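Local coordinates for protein Cas13d (uncultured Ruminococcus sp, PDB 6IV9) that binds CRISPR RNA and uses two HEPN domains for CRISPR RNA maturation and for cleavage of target RNA, at residues 152-155 with 156-159; 162-166 with 167-171; 524-527 with 528-531; 551-554 with 555-558. The protein carries 2 engineered substitutions. One frame throughout, in Å; residues are numbered along the deposited sequence. Where two conformers were deposited one is given.

Contact 1 (152-155 with 156-159); sequences KSEL and EKRF
The Phe159 ring turns an edge to the carbonyl of Leu155: ring atom CD1 lies 3.2 Å from Leu155 O, which sits near the ring plane. Next along that rim, CE1 of Phe159 meets CD2 of Leu155 at 3.9 Å, the two side chains lying side by side and pointing the same way. Leu155 also rests on Ile170 and Leu758, while Phe159 meets the ring of Tyr550, so this side of the short helix is buried against helices 168-197 and 713-760 and Tyr550. Two carboxylates are each approached by an ammonium on the syn side and somewhat out of the plane. Lys152 NZ comes to Glu156 OE1 at 2.8 Å, 22° out of the carboxylate plane; Lys157 NZ reaches Glu154 OE2 at 2.9 Å. Both are intrahelical salt bridges of helix 152-160, one spanning four residues and the other three, laid over regular i to i+4 backbone bonds such as Phe159 N to Leu155 O at 3.0 Å. Lys152 starts with CG opposite the backbone N (chi1 175°) and stays extended until a bend at chi4 (-66°) turns NZ to the glutamate. A water ties this end together: it donates to Glu156 OE2 at 2.7 Å, accepts from Lys152 NZ, and lies 2.9 Å from Ser153 OG. Glu156 OE2 also takes the backbone N-H of Phe164, and Lys152 NZ reaches Asp166 O, which joins this pair to the following loop. The Glu154-Lys157 bridge lies on the more exposed flank.

Contact 2 (162-166 with 167-171); sequences KTFDD and NIHIQ. With nucleotides of chain B.
The imidazole of His169 lies flat on the phenyl ring of Phe164, a face-to-face stack with centroids 3.6 Å apart and planes at 10°; His169 NE2 sits over the centre of the phenyl ring. At the imidazole edge, ND1 donates to the syn lone pair of Asp166 OD1 at 2.8 Å, the carboxylate nearly coplanar with the ring. The same OD1 accepts Ile168 N at 3.0 Å on its anti side, closing an Asx turn as helix 168-197 begins, and more weakly His169 N. Asp166 can do this because chi1 of 70° sets CG between its own N and carbonyl carbon. Beyond it, a water accepts from Ile170 N at 2.9 Å and lies 2.8 Å from Asp166 O. On the RNA side, Gln171 NE2 donates to Asn167 O at 2.8 Å, which fixes the amide so that OE1 receives the O2' hydroxyl of U23 of chain B at 2.7 Å. Asn167 ND2 gives a weak bond to O2 of C24 of chain B, while its OD1 takes Val65 N. With an alanine in place of His169, Phe164 would probably lose its stacking partner and Asp166 the shortest of its bonds to OD1. Since ND1 donates to a carboxylate and NE2 is bonded to the carbonyl of Glu543, the imidazole may well be doubly protonated, its charge balanced by Asp166.

Contact 3 (524-527 with 528-531); sequences KFDN and IKEF. With nucleotides of chain B.
Lys529 folds back over the backbone of the preceding turn, its CG 3.1 Å from Asp526 O, and then runs alongside the Asp526 side chain. With chi1 at 81°, CG is wedged between N and the carbonyl carbon, and a further bend at chi2 (111°) sends the chain back toward the aspartate instead of out from the helix. NZ ends 2.8 Å from Asp526 OD1 in a salt bridge. It bonds also to Glu530 OE1 at 2.7 Å, using the anti lone pair of that oxygen, and only weakly to Asp526 O. One ammonium thus links two acids of helix 511-535, while the other oxygen of Glu530, OE2, accepts Ala81 N. Ile528 lays CG1 on Lys524 O at 3.2 Å, and its side chain touches Ile176, Phe553 and Ser556. Phe531 comes obliquely to Asn527 O, CD2 being 3.2 Å away, and carries CZ to within 3.6 Å of N3 of U23 of chain B. Asn527 ND2 is 3.5 Å from O2 of that uracil, but its hydrogen bond goes to Asn175 OD1; OD1 of Asn527 makes weak bonds to Asn79 and to N6 of an adenine of the RNA. Lys524 turns away to a salt bridge with Asp178. Toward the uracil, then, Phe531 and Asn527 probably offer shape more than base-specific bonding. At the acidic flank, Asp526 OD1 and Glu530 OE1 stand 5.3 Å apart, and the lysine between them is likely to offset their mutual repulsion and keep both ionised.

Contact 4 (551-554 with 555-558); sequences KLFN and DSQR
Ser556 meets the carbonyl oxygen of Phe553 from its first side-chain atom: CB is 3.2 Å from Phe553 O, and the tip, OG, donates to that oxygen at 2.7 Å. OG also lies 3.6 Å from Phe553 CD1, at the edge of the phenyl ring and near its plane. Its chi1 of -77° places OG beside the backbone N, so N and OG converge on one acceptor. They do so from different directions: OG is tilted 16° from the carbonyl plane, whereas Ser556 N stands 67° above it at 3.1 Å. The chain here passes from a 3-10 turn into helix 556-570, with Asp555 at the N-cap position but making no side-chain capping bond. The 3-10 spacing appears in Asp555 N to Leu552 O at 2.9 Å, one residue before the serine. Where the helix starts, a water bridges the backbone, donating to Asn554 O and accepting from Gln557 N at 2.9 Å. Without the hydroxyl, as with an alanine here, Phe553 O is likely to keep from this residue just the poorly directed N-H. The Phe553 ring itself packs against Phe525, Ile176 and Ile179 and meets Tyr304 edge-to-face.

In the fold
Contacts 1 and 2 are consecutive, helix 152-160 and the loop into helix 168-197, and touch where charged side chains of contact 1 meet the backbone of contact 2. Contacts 3 and 4 pair helix 511-535 with the start of helix 556-570 by packing, the rings of Phe525 and Phe553 together and Ser556 against Ile528 and Lys529. Helix 168-197 packs against both sets: Phe531 of contact 3 rests on Ile168 and Gln171 of contact 2. Contacts 2 and 3 are buried and reach the guide RNA, sharing U23 of chain B; contacts 1 and 4 are partly buried. Contacts 1 and 3, within helices, carry salt bridges; contact 4, at a helix start, uses backbone bonds and one serine hydroxyl.

Contact 1 (152-155 with 156-159)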
loop_
_atom_site.group_PDB
_atom_site.type_symbol
_atom_site.label_atom_id
_atom_site.label_comp_id
_atom_site.label_asym_id
_atom_site.label_seq_id
_atom_site.Cartn_x
_atom_site.Cartn_y
_atom_site.Cartn_z
ATOM N N LYS A 152 5.817 24.941 10.513
ATOM C CA LYS A 152 6.429 25.271 9.206
ATOM C C LYS A 152 7.858 25.776 9.396
ATOM O O LYS A 152 8.707 25.329 8.684
ATOM C CB LYS A 152 5.597 26.369 8.541
ATOM C CG LYS A 152 6.123 26.937 7.240
ATOM C CD LYS A 152 5.139 27.898 6.637
ATOM C CE LYS A 152 5.565 28.519 5.330
ATOM N NZ LYS A 152 6.737 29.401 5.481
ATOM N N SER A 153 8.094 26.680 10.335
ATOM C CA SER A 153 9.466 27.213 10.515
ATOM C C SER A 153 10.446 26.135 10.980
ATOM O O SER A 153 11.532 26.076 10.470
ATOM C CB SER A 153 9.457 28.391 11.422
ATOM O OG SER A 153 8.780 29.456 10.803
ATOM N N GLU A 154 10.049 25.329 11.948
ATOM C CA GLU A 154 10.930 24.252 12.439
ATOM C C GLU A 154 11.210 23.274 11.298
ATOM O O GLU A 154 12.325 22.856 11.162
ATOM C CB GLU A 154 10.229 23.501 13.562
ATOM C CG GLU A 154 10.564 23.996 14.940
ATOM C CD GLU A 154 11.954 24.582 15.121
ATOM O OE1 GLU A 154 12.903 23.810 15.175
ATOM O OE2 GLU A 154 12.055 25.815 15.190
ATOM N N LEU A 155 10.195 22.929 10.519
ATOM C CA LEU A 155 10.387 21.987 9.398
ATOM C C LEU A 155 11.333 22.572 8.347
ATOM O O LEU A 155 12.194 21.866 7.915
ATOM C CB LEU A 155 9.023 21.633 8.815
ATOM C CG LEU A 155 8.236 20.643 9.665
ATOM C CD1 LEU A 155 6.785 20.576 9.258
ATOM C CD2 LEU A 155 8.879 19.280 9.601
ATOM N N GLU A 156 11.181 23.844 7.999
ATOM C CA GLU A 156 12.069 24.464 6.987
ATOM C C GLU A 156 13.506 24.428 7.502
ATOM O O GLU A 156 14.384 24.109 6.744
ATOM C CB GLU A 156 11.642 25.902 6.718
ATOM C CG GLU A 156 10.342 26.001 5.952
ATOM C CD GLU A 156 9.695 27.372 5.892
ATOM O OE1 GLU A 156 8.785 27.526 5.115
ATOM O OE2 GLU A 156 10.105 28.256 6.636
ATOM N N LYS A 157 13.706 24.734 8.770
ATOM C CA LYS A 157 15.086 24.695 9.305
ATOM C C LYS A 157 15.648 23.272 9.216
ATOM O O LYS A 157 16.756 23.123 8.792
ATOM C CB LYS A 157 15.095 25.165 10.754
ATOM C CG LYS A 157 14.783 26.635 10.945
ATOM C CD LYS A 157 15.144 27.116 12.320
ATOM C CE LYS A 157 13.946 27.407 13.185
ATOM N NZ LYS A 157 14.322 27.463 14.614
ATOM N N ARG A 158 14.860 22.271 9.574
ATOM C CA ARG A 158 15.332 20.869 9.541
ATOM C C ARG A 158 15.679 20.428 8.114
ATOM O O ARG A 158 16.677 19.765 7.946
ATOM C CB ARG A 158 14.254 19.981 10.158
ATOM C CG ARG A 158 14.408 18.491 9.901
ATOM C CD ARG A 158 13.221 17.674 10.390
ATOM N NE ARG A 158 13.468 16.852 11.562
ATOM C CZ ARG A 158 12.547 16.462 12.434
ATOM N NH1 ARG A 158 11.587 15.630 12.071
ATOM N NH2 ARG A 158 12.612 16.884 13.685
ATOM N N PHE A 159 14.867 20.778 7.123
ATOM C CA PHE A 159 15.126 20.295 5.747
ATOM C C PHE A 159 15.990 21.237 4.909
ATOM O O PHE A 159 16.638 20.739 4.032
ATOM C CB PHE A 159 13.805 20.038 5.027
ATOM C CG PHE A 159 13.060 18.850 5.556
ATOM C CD1 PHE A 159 12.254 18.966 6.665
ATOM C CD2 PHE A 159 13.194 17.611 4.971
ATOM C CE1 PHE A 159 11.573 17.874 7.159
ATOM C CE2 PHE A 159 12.516 16.517 5.471
ATOM C CZ PHE A 159 11.711 16.655 6.563
HETATM O O HOH W 1 8.604 30.008 7.957
#

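Contact 2 (162-166 with 167-171)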
loop_
_atom_site.group_PDB
_atom_site.type_symbol
_atom_site.label_atom_id
_atom_site.label_comp_id
_atom_site.label_asym_id
_atom_site.label_seq_id
_atom_site.Cartn_x
_atom_site.Cartn_y
_atom_site.Cartn_z
ATOM N N LYS A 162 17.155 26.896 7.024
ATOM C CA LYS A 162 16.684 28.268 7.325
ATOM C C LYS A 162 15.182 28.361 7.057
ATOM O O LYS A 162 14.647 27.447 6.475
ATOM C CB LYS A 162 17.431 29.288 6.468
ATOM C CG LYS A 162 17.516 28.935 4.996
ATOM C CD LYS A 162 18.033 30.050 4.156
ATOM C CE LYS A 162 17.131 31.256 4.190
ATOM N NZ LYS A 162 17.908 32.500 4.390
ATOM N N THR A 163 14.548 29.423 7.531
ATOM C CA THR A 163 13.107 29.660 7.282
ATOM C C THR A 163 12.942 30.415 5.964
ATOM O O THR A 163 13.890 31.027 5.542
ATOM C CB THR A 163 12.448 30.394 8.447
ATOM O OG1 THR A 163 12.966 31.719 8.463
ATOM C CG2 THR A 163 12.689 29.702 9.767
ATOM N N PHE A 164 11.747 30.383 5.392
ATOM C CA PHE A 164 11.495 31.061 4.108
ATOM C C PHE A 164 10.181 31.815 4.177
ATOM O O PHE A 164 9.261 31.335 4.797
ATOM C CB PHE A 164 11.408 30.044 2.974
ATOM C CG PHE A 164 12.720 29.382 2.669
ATOM C CD1 PHE A 164 13.594 29.942 1.763
ATOM C CD2 PHE A 164 13.099 28.233 3.324
ATOM C CE1 PHE A 164 14.810 29.349 1.499
ATOM C CE2 PHE A 164 14.315 27.638 3.055
ATOM C CZ PHE A 164 15.163 28.198 2.144
ATOM N N ASP A 165 10.109 32.926 3.454
ATOM C CA ASP A 165 8.870 33.729 3.366
ATOM C C ASP A 165 8.090 33.320 2.117
ATOM O O ASP A 165 7.779 34.153 1.312
ATOM C CB ASP A 165 9.161 35.219 3.400
ATOM C CG ASP A 165 8.302 35.836 4.469
ATOM O OD1 ASP A 165 8.879 36.339 5.461
ATOM O OD2 ASP A 165 7.072 35.720 4.344
ATOM N N ASP A 166 7.826 32.034 2.003
ATOM C CA ASP A 166 7.081 31.440 0.883
ATOM C C ASP A 166 6.387 30.185 1.401
ATOM O O ASP A 166 6.706 29.714 2.464
ATOM C CB ASP A 166 7.967 31.191 -0.332
ATOM C CG ASP A 166 8.977 30.075 -0.170
ATOM O OD1 ASP A 166 8.583 29.004 0.232
ATOM O OD2 ASP A 166 10.130 30.304 -0.473
ATOM N N ASN A 167 5.434 29.709 0.638
ATOM C CA ASN A 167 4.664 28.509 1.033
ATOM C C ASN A 167 5.076 27.323 0.162
ATOM O O ASN A 167 4.338 26.381 0.117
ATOM C CB ASN A 167 3.167 28.782 0.954
ATOM C CG ASN A 167 2.674 28.818 -0.470
ATOM O OD1 ASN A 167 3.437 29.038 -1.380
ATOM N ND2 ASN A 167 1.398 28.581 -0.652
ATOM N N ILE A 168 6.158 27.461 -0.590
ATOM C CA ILE A 168 6.620 26.389 -1.513
ATOM C C ILE A 168 7.421 25.308 -0.789
ATOM O O ILE A 168 7.187 24.156 -1.043
ATOM C CB ILE A 168 7.415 26.990 -2.680
ATOM C CG1 ILE A 168 6.770 28.267 -3.220
ATOM C CG2 ILE A 168 7.624 25.957 -3.764
ATOM C CD1 ILE A 168 7.500 28.884 -4.372
ATOM N N HIS A 169 8.348 25.706 0.067
ATOM C CA HIS A 169 9.213 24.719 0.755
ATOM C C HIS A 169 8.382 23.779 1.632
ATOM O O HIS A 169 8.655 22.613 1.634
ATOM C CB HIS A 169 10.302 25.425 1.567
ATOM C CG HIS A 169 11.228 26.252 0.754
ATOM N ND1 HIS A 169 10.878 27.472 0.264
ATOM C CD2 HIS A 169 12.488 26.041 0.356
ATOM C CE1 HIS A 169 11.878 27.976 -0.398
ATOM N NE2 HIS A 169 12.867 27.131 -0.351
ATOM N N ILE A 170 7.409 24.320 2.345
ATOM C CA ILE A 170 6.559 23.516 3.264
ATOM C C ILE A 170 5.776 22.462 2.474
ATOM O O ILE A 170 5.546 21.410 3.003
ATOM C CB ILE A 170 5.685 24.414 4.160
ATOM C CG1 ILE A 170 5.136 23.641 5.356
ATOM C CG2 ILE A 170 4.606 25.143 3.387
ATOM C CD1 ILE A 170 6.199 22.916 6.114
ATOM N N GLN A 171 5.327 22.803 1.276
ATOM C CA GLN A 171 4.568 21.836 0.451
ATOM C C GLN A 171 5.482 20.667 0.054
ATOM O O GLN A 171 5.041 19.547 0.075
ATOM C CB GLN A 171 3.904 22.556 -0.715
ATOM C CG GLN A 171 2.857 23.569 -0.283
ATOM C CD GLN A 171 2.144 24.162 -1.470
ATOM O OE1 GLN A 171 1.496 23.475 -2.233
ATOM N NE2 GLN A 171 2.291 25.456 -1.637
ATOM P P C B 24 -1.474 19.691 1.707
ATOM O OP1 C B 24 -0.861 18.548 2.395
ATOM O OP2 C B 24 -2.882 19.970 1.675
ATOM O "O5'" C B 24 -0.840 21.001 2.370
ATOM C "C5'" C B 24 0.409 20.929 3.063
ATOM C "C4'" C B 24 0.818 22.291 3.562
ATOM O "O4'" C B 24 1.182 23.147 2.448
ATOM C "C3'" C B 24 -0.265 23.049 4.266
ATOM O "O3'" C B 24 -0.333 22.604 5.589
ATOM C "C2'" C B 24 0.246 24.483 4.153
ATOM O "O2'" C B 24 1.258 24.755 5.104
ATOM C "C1'" C B 24 0.770 24.480 2.730
ATOM N N1 C B 24 -0.198 24.913 1.686
ATOM C C2 C B 24 -0.269 26.281 1.366
ATOM O O2 C B 24 0.444 27.079 1.997
ATOM N N3 C B 24 -1.137 26.693 0.410
ATOM C C4 C B 24 -1.857 25.788 -0.273
ATOM N N4 C B 24 -2.647 26.219 -1.261
ATOM C C5 C B 24 -1.783 24.393 0.015
ATOM C C6 C B 24 -0.958 24.006 1.002
ATOM P P U B 23 -4.049 23.039 -3.301
ATOM O OP1 U B 23 -3.037 23.875 -3.971
ATOM O OP2 U B 23 -4.981 22.226 -4.055
ATOM O "O5'" U B 23 -3.205 22.063 -2.354
ATOM C "C5'" U B 23 -3.748 20.840 -1.804
ATOM C "C4'" U B 23 -2.586 19.900 -1.482
ATOM O "O4'" U B 23 -2.020 19.484 -2.751
ATOM C "C3'" U B 23 -1.428 20.577 -0.731
ATOM O "O3'" U B 23 -0.891 19.695 0.231
ATOM C "C2'" U B 23 -0.406 20.843 -1.808
ATOM O "O2'" U B 23 0.930 21.011 -1.331
ATOM C "C1'" U B 23 -0.615 19.646 -2.740
ATOM N N1 U B 23 -0.166 19.967 -4.103
ATOM C C2 U B 23 0.930 19.294 -4.615
ATOM O O2 U B 23 1.514 18.438 -4.006
ATOM N N3 U B 23 1.334 19.709 -5.859
ATOM C C4 U B 23 0.796 20.698 -6.614
ATOM O O4 U B 23 1.298 20.965 -7.705
ATOM C C5 U B 23 -0.349 21.334 -6.036
ATOM C C6 U B 23 -0.783 20.947 -4.835
HETATM O O HOH W 2 7.745 27.139 2.769
#

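Contact 3 (524-527 with 528-531)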
loop_
_atom_site.group_PDB
_atom_site.type_symbol
_atom_site.label_atom_id
_atom_site.label_comp_id
_atom_site.label_asym_id
_atom_site.label_seq_id
_atom_site.Cartn_x
_atom_site.Cartn_y
_atom_site.Cartn_z
ATOM N N LYS A 524 4.616 10.942 -4.156
ATOM C CA LYS A 524 5.358 11.907 -3.314
ATOM C C LYS A 524 6.665 12.334 -3.994
ATOM O O LYS A 524 6.939 13.502 -4.016
ATOM C CB LYS A 524 5.555 11.339 -1.912
ATOM C CG LYS A 524 4.281 10.907 -1.210
ATOM C CD LYS A 524 3.157 11.888 -1.311
ATOM C CE LYS A 524 1.831 11.329 -0.852
ATOM N NZ LYS A 524 0.821 12.389 -0.667
ATOM N N PHE A 525 7.428 11.399 -4.539
ATOM C CA PHE A 525 8.690 11.776 -5.224
ATOM C C PHE A 525 8.383 12.661 -6.437
ATOM O O PHE A 525 9.104 13.574 -6.695
ATOM C CB PHE A 525 9.520 10.545 -5.573
ATOM C CG PHE A 525 10.324 9.988 -4.429
ATOM C CD1 PHE A 525 11.487 10.597 -4.015
ATOM C CD2 PHE A 525 9.916 8.855 -3.763
ATOM C CE1 PHE A 525 12.220 10.084 -2.963
ATOM C CE2 PHE A 525 10.653 8.346 -2.713
ATOM C CZ PHE A 525 11.808 8.955 -2.321
ATOM N N ASP A 526 7.314 12.360 -7.152
ATOM C CA ASP A 526 6.925 13.151 -8.340
ATOM C C ASP A 526 6.614 14.585 -7.901
ATOM O O ASP A 526 7.031 15.502 -8.566
ATOM C CB ASP A 526 5.719 12.507 -9.008
ATOM C CG ASP A 526 5.560 12.809 -10.484
ATOM O OD1 ASP A 526 6.433 13.424 -11.050
ATOM O OD2 ASP A 526 4.559 12.391 -11.042
ATOM N N ASN A 527 5.903 14.740 -6.794
ATOM C CA ASN A 527 5.574 16.085 -6.268
ATOM C C ASN A 527 6.847 16.817 -5.842
ATOM O O ASN A 527 6.994 17.974 -6.157
ATOM C CB ASN A 527 4.614 15.997 -5.090
ATOM C CG ASN A 527 3.206 15.679 -5.526
ATOM O OD1 ASN A 527 2.828 15.965 -6.640
ATOM N ND2 ASN A 527 2.434 15.075 -4.653
ATOM N N ILE A 528 7.727 16.118 -5.144
ATOM C CA ILE A 528 8.982 16.735 -4.647
ATOM C C ILE A 528 9.809 17.187 -5.848
ATOM O O ILE A 528 10.297 18.281 -5.827
ATOM C CB ILE A 528 9.747 15.744 -3.756
ATOM C CG1 ILE A 528 8.982 15.431 -2.467
ATOM C CG2 ILE A 528 11.148 16.249 -3.487
ATOM C CD1 ILE A 528 9.426 14.193 -1.760
ATOM N N LYS A 529 9.904 16.363 -6.875
ATOM C CA LYS A 529 10.698 16.765 -8.061
ATOM C C LYS A 529 10.087 18.031 -8.688
ATOM O O LYS A 529 10.836 18.887 -9.083
ATOM C CB LYS A 529 10.892 15.588 -9.014
ATOM C CG LYS A 529 9.747 15.273 -9.940
ATOM C CD LYS A 529 10.059 15.578 -11.370
ATOM C CE LYS A 529 8.924 15.229 -12.297
ATOM N NZ LYS A 529 7.643 15.820 -11.859
ATOM N N GLU A 530 8.765 18.106 -8.755
ATOM C CA GLU A 530 8.086 19.291 -9.334
ATOM C C GLU A 530 8.314 20.539 -8.476
ATOM O O GLU A 530 8.549 21.564 -9.034
ATOM C CB GLU A 530 6.613 18.997 -9.591
ATOM C CG GLU A 530 6.057 19.715 -10.796
ATOM C CD GLU A 530 6.802 19.526 -12.110
ATOM O OE1 GLU A 530 7.383 18.471 -12.322
ATOM O OE2 GLU A 530 6.772 20.444 -12.910
ATOM N N PHE A 531 8.229 20.429 -7.157
ATOM C CA PHE A 531 8.464 21.606 -6.290
ATOM C C PHE A 531 9.903 22.108 -6.459
ATOM O O PHE A 531 10.092 23.301 -6.512
ATOM C CB PHE A 531 8.090 21.315 -4.838
ATOM C CG PHE A 531 6.614 21.391 -4.577
ATOM C CD1 PHE A 531 5.915 22.561 -4.796
ATOM C CD2 PHE A 531 5.913 20.281 -4.166
ATOM C CE1 PHE A 531 4.552 22.623 -4.590
ATOM C CE2 PHE A 531 4.551 20.348 -3.947
ATOM C CZ PHE A 531 3.875 21.518 -4.157
ATOM P P U B 23 -4.049 23.039 -3.301
ATOM O OP1 U B 23 -3.037 23.875 -3.971
ATOM O OP2 U B 23 -4.981 22.226 -4.055
ATOM O "O5'" U B 23 -3.205 22.063 -2.354
ATOM C "C5'" U B 23 -3.748 20.840 -1.804
ATOM C "C4'" U B 23 -2.586 19.900 -1.482
ATOM O "O4'" U B 23 -2.020 19.484 -2.751
ATOM C "C3'" U B 23 -1.428 20.577 -0.731
ATOM O "O3'" U B 23 -0.891 19.695 0.231
ATOM C "C2'" U B 23 -0.406 20.843 -1.808
ATOM O "O2'" U B 23 0.930 21.011 -1.331
ATOM C "C1'" U B 23 -0.615 19.646 -2.740
ATOM N N1 U B 23 -0.166 19.967 -4.103
ATOM C C2 U B 23 0.930 19.294 -4.615
ATOM O O2 U B 23 1.514 18.438 -4.006
ATOM N N3 U B 23 1.334 19.709 -5.859
ATOM C C4 U B 23 0.796 20.698 -6.614
ATOM O O4 U B 23 1.298 20.965 -7.705
ATOM C C5 U B 23 -0.349 21.334 -6.036
ATOM C C6 U B 23 -0.783 20.947 -4.835
#

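Contact 4 (551-554 with 555-558)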
loop_
_atom_site.group_PDB
_atom_site.type_symbol
_atom_site.label_atom_id
_atom_site.label_comp_id
_atom_site.label_asym_id
_atom_site.label_seq_id
_atom_site.Cartn_x
_atom_site.Cartn_y
_atom_site.Cartn_z
ATOM N N LYS A 551 19.756 14.933 0.863
ATOM C CA LYS A 551 20.378 15.133 -0.471
ATOM C C LYS A 551 19.791 14.176 -1.507
ATOM O O LYS A 551 19.786 14.502 -2.665
ATOM C CB LYS A 551 21.877 14.882 -0.396
ATOM C CG LYS A 551 22.610 15.872 0.475
ATOM C CD LYS A 551 22.377 17.269 0.025
ATOM C CE LYS A 551 23.541 18.180 0.339
ATOM N NZ LYS A 551 23.074 19.579 0.402
ATOM N N LEU A 552 19.256 13.051 -1.057
ATOM C CA LEU A 552 18.680 12.032 -1.963
ATOM C C LEU A 552 17.549 12.649 -2.784
ATOM O O LEU A 552 17.437 12.328 -3.924
ATOM C CB LEU A 552 18.128 10.879 -1.130
ATOM C CG LEU A 552 17.332 9.853 -1.923
ATOM C CD1 LEU A 552 18.250 8.948 -2.695
ATOM C CD2 LEU A 552 16.425 9.051 -1.022
ATOM N N PHE A 553 16.797 13.581 -2.204
ATOM C CA PHE A 553 15.612 14.218 -2.840
ATOM C C PHE A 553 15.984 15.042 -4.069
ATOM O O PHE A 553 15.159 15.302 -4.906
ATOM C CB PHE A 553 14.768 14.952 -1.810
ATOM C CG PHE A 553 14.039 13.978 -0.943
ATOM C CD1 PHE A 553 12.978 13.262 -1.450
ATOM C CD2 PHE A 553 14.463 13.716 0.339
ATOM C CE1 PHE A 553 12.323 12.339 -0.664
ATOM C CE2 PHE A 553 13.801 12.795 1.122
ATOM C CZ PHE A 553 12.737 12.108 0.614
ATOM N N ASN A 554 17.262 15.360 -4.216
ATOM C CA ASN A 554 17.716 16.071 -5.435
ATOM C C ASN A 554 17.542 15.147 -6.647
ATOM O O ASN A 554 17.491 15.642 -7.752
ATOM C CB ASN A 554 19.138 16.600 -5.299
ATOM C CG ASN A 554 19.224 17.768 -4.347
ATOM O OD1 ASN A 554 18.424 18.680 -4.415
ATOM N ND2 ASN A 554 20.176 17.726 -3.445
ATOM N N ASP A 555 17.473 13.842 -6.416
ATOM C CA ASP A 555 17.347 12.838 -7.499
ATOM C C ASP A 555 15.899 12.337 -7.592
ATOM O O ASP A 555 15.686 11.278 -8.140
ATOM C CB ASP A 555 18.341 11.698 -7.304
ATOM C CG ASP A 555 19.308 11.540 -8.457
ATOM O OD1 ASP A 555 19.094 12.174 -9.494
ATOM O OD2 ASP A 555 20.249 10.767 -8.313
ATOM N N SER A 556 14.964 13.166 -7.140
ATOM C CA SER A 556 13.526 12.820 -7.041
ATOM C C SER A 556 12.974 12.429 -8.401
ATOM O O SER A 556 12.174 11.518 -8.470
ATOM C CB SER A 556 12.729 13.901 -6.412
ATOM O OG SER A 556 12.914 13.885 -5.031
ATOM N N GLN A 557 13.347 13.171 -9.439
ATOM C CA GLN A 557 12.954 12.628 -10.878
ATOM C C GLN A 557 13.287 11.189 -11.291
ATOM O O GLN A 557 12.489 10.436 -11.748
ATOM C CB GLN A 557 13.414 13.624 -11.942
ATOM C CG GLN A 557 12.947 13.267 -13.345
ATOM C CD GLN A 557 11.442 13.275 -13.486
ATOM O OE1 GLN A 557 10.765 12.261 -13.306
ATOM N NE2 GLN A 557 10.898 14.430 -13.823
ATOM N N ARG A 558 14.537 10.833 -11.044
ATOM C CA ARG A 558 15.057 9.482 -11.309
ATOM C C ARG A 558 14.362 8.492 -10.369
ATOM O O ARG A 558 13.939 7.464 -10.827
ATOM C CB ARG A 558 16.557 9.494 -11.037
ATOM C CG ARG A 558 17.215 8.155 -11.273
ATOM C CD ARG A 558 18.714 8.232 -11.257
ATOM N NE ARG A 558 19.206 6.929 -11.610
ATOM C CZ ARG A 558 20.472 6.600 -11.616
ATOM N NH1 ARG A 558 21.389 7.541 -11.521
ATOM N NH2 ARG A 558 20.822 5.341 -11.714
HETATM O O HOH W 3 14.990 15.543 -9.023
#